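Local coordinates for kinesin-like protein (Caenorhabditis elegans, PDB 5X3E), which is a kinesin-6 motor protein that probably hydrolyses ATP to drive movement along microtubules, at residues A[170-175]-A[316-321]. Residues are numbered along the deposited sequence; the frame is centred on the assembly and turned at random.
With SO4 (sulfate ion), chain G; SO4 (sulfate ion), chain O.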
# COMPACT_ATOMS: atom_id res chain seq x y z
N PHE A 170 2.69 -4.64 20.06
CA PHE A 170 3.52 -5.84 19.97
C PHE A 170 4.21 -6.10 21.30
O PHE A 170 4.62 -5.16 21.98
CB PHE A 170 4.56 -5.74 18.84
CG PHE A 170 3.96 -5.77 17.47
CD1 PHE A 170 3.79 -6.98 16.80
CD2 PHE A 170 3.52 -4.61 16.86
CE1 PHE A 170 3.20 -7.02 15.54
CE2 PHE A 170 2.94 -4.64 15.60
CZ PHE A 170 2.78 -5.84 14.94
N GLU A 171 4.33 -7.37 21.67
CA GLU A 171 5.03 -7.77 22.89
C GLU A 171 6.23 -8.64 22.52
O GLU A 171 6.47 -8.93 21.35
CB GLU A 171 4.09 -8.52 23.84
CG GLU A 171 2.88 -7.73 24.30
CD GLU A 171 3.24 -6.51 25.12
OE1 GLU A 171 4.32 -6.52 25.75
OE2 GLU A 171 2.45 -5.55 25.13
N ILE A 172 6.99 -9.03 23.54
CA ILE A 172 8.23 -9.78 23.35
C ILE A 172 8.27 -10.97 24.31
O ILE A 172 8.22 -10.79 25.53
CB ILE A 172 9.46 -8.89 23.55
CG1 ILE A 172 9.44 -7.73 22.55
CG2 ILE A 172 10.74 -9.71 23.44
CD1 ILE A 172 10.41 -6.62 22.83
N ARG A 173 8.36 -12.18 23.75
CA ARG A 173 8.58 -13.40 24.51
C ARG A 173 10.06 -13.59 24.82
O ARG A 173 10.93 -13.03 24.15
CB ARG A 173 8.10 -14.62 23.74
CG ARG A 173 6.61 -14.73 23.56
CD ARG A 173 6.24 -16.07 23.00
NE ARG A 173 4.82 -16.15 22.72
CZ ARG A 173 4.25 -15.76 21.58
NH1 ARG A 173 5.00 -15.27 20.61
NH2 ARG A 173 2.94 -15.87 21.42
N ALA A 174 10.35 -14.37 25.86
CA ALA A 174 11.69 -14.89 26.07
C ALA A 174 11.98 -15.98 25.04
O ALA A 174 11.06 -16.56 24.45
CB ALA A 174 11.86 -15.43 27.48
N THR A 175 13.27 -16.26 24.83
CA THR A 175 13.66 -17.07 23.67
C THR A 175 13.13 -18.50 23.75
O THR A 175 12.63 -19.02 22.75
CB THR A 175 15.19 -17.07 23.52
OG1 THR A 175 15.56 -18.02 22.51
CG2 THR A 175 15.88 -17.41 24.84
N TYR A 316 18.76 -10.77 19.50
CA TYR A 316 17.55 -10.75 20.31
C TYR A 316 17.28 -9.33 20.75
O TYR A 316 18.22 -8.56 20.98
CB TYR A 316 17.69 -11.68 21.52
CG TYR A 316 16.39 -12.33 21.91
CD1 TYR A 316 15.94 -13.46 21.24
CD2 TYR A 316 15.62 -11.83 22.95
CE1 TYR A 316 14.75 -14.06 21.58
CE2 TYR A 316 14.42 -12.42 23.30
CZ TYR A 316 14.00 -13.54 22.61
OH TYR A 316 12.82 -14.15 22.94
N PRO A 317 16.01 -8.95 20.89
CA PRO A 317 15.69 -7.61 21.40
C PRO A 317 15.81 -7.54 22.91
O PRO A 317 15.79 -8.56 23.61
CB PRO A 317 14.23 -7.42 20.97
CG PRO A 317 13.67 -8.81 20.99
CD PRO A 317 14.80 -9.68 20.47
N THR A 318 15.94 -6.32 23.40
CA THR A 318 15.75 -6.08 24.83
C THR A 318 14.30 -6.39 25.19
O THR A 318 13.38 -6.18 24.40
CB THR A 318 16.09 -4.63 25.18
OG1 THR A 318 15.30 -3.74 24.38
CG2 THR A 318 17.57 -4.35 24.91
N MET A 319 14.10 -6.89 26.41
CA MET A 319 12.78 -7.40 26.77
C MET A 319 11.74 -6.30 26.93
O MET A 319 10.54 -6.60 26.87
CB MET A 319 12.87 -8.21 28.07
CG MET A 319 13.71 -9.48 27.94
SD MET A 319 13.08 -10.58 26.67
CE MET A 319 11.42 -10.89 27.29
N ASP A 320 12.15 -5.05 27.07
CA ASP A 320 11.22 -3.94 27.30
C ASP A 320 10.44 -3.64 26.03
O ASP A 320 10.95 -3.00 25.10
CB ASP A 320 11.98 -2.72 27.79
CG ASP A 320 11.07 -1.54 28.11
OD1 ASP A 320 11.60 -0.44 28.37
OD2 ASP A 320 9.83 -1.72 28.11
N SER A 321 9.18 -4.10 25.98
CA SER A 321 8.32 -3.91 24.81
C SER A 321 7.99 -2.45 24.55
O SER A 321 7.65 -2.10 23.42
CB SER A 321 7.03 -4.71 24.97
OG SER A 321 6.14 -4.11 25.90
S SO4 G . 4.00 -1.12 20.24
O1 SO4 G . 5.36 -0.77 20.64
O2 SO4 G . 3.60 -0.28 19.13
O3 SO4 G . 3.93 -2.53 19.87
O4 SO4 G . 3.12 -0.89 21.38
S SO4 O . 1.35 -15.42 18.55
O1 SO4 O . 2.74 -15.45 18.07
O2 SO4 O . 0.46 -15.15 17.42
O3 SO4 O . 1.19 -14.38 19.56
O4 SO4 O . 1.01 -16.72 19.14
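A beta-hairpin can be anchored by a loop that never joins its sheet, as at the edge of this kinesin motor domain. Residues 170-172 end the second strand of a beta-hairpin whose first strand is 162-165, and Ile-172 points from it toward the loop 316-321. There its CG2 lies 3.9 Å from CG of Pro-317 and 4.1 Å from SD of Met-319, while its CD1 comes within 3.4 Å of the backbone O of Thr-318. The loop links the antiparallel strands 296-307 and 325-333 of the large mixed sheet, so the contact ties the hairpin to the P-loop NTPase core; Phe-162 of the partner strand also packs on Pro-317. Two hydrogen bonds flank Ile-172. Ser-321 OG donates to Glu-171 OE1 at 3.0 Å, and Tyr-316 OH donates to the backbone O of Arg-173 at 2.5 Å, just ahead of Ala-174, the N-cap of helix 175-187. The CA-to-CB bond of Arg-173 points away from the loop, and its NH1 bonds to Cys-160 O while the guanidinium forms a cation-pi contact with Tyr-163.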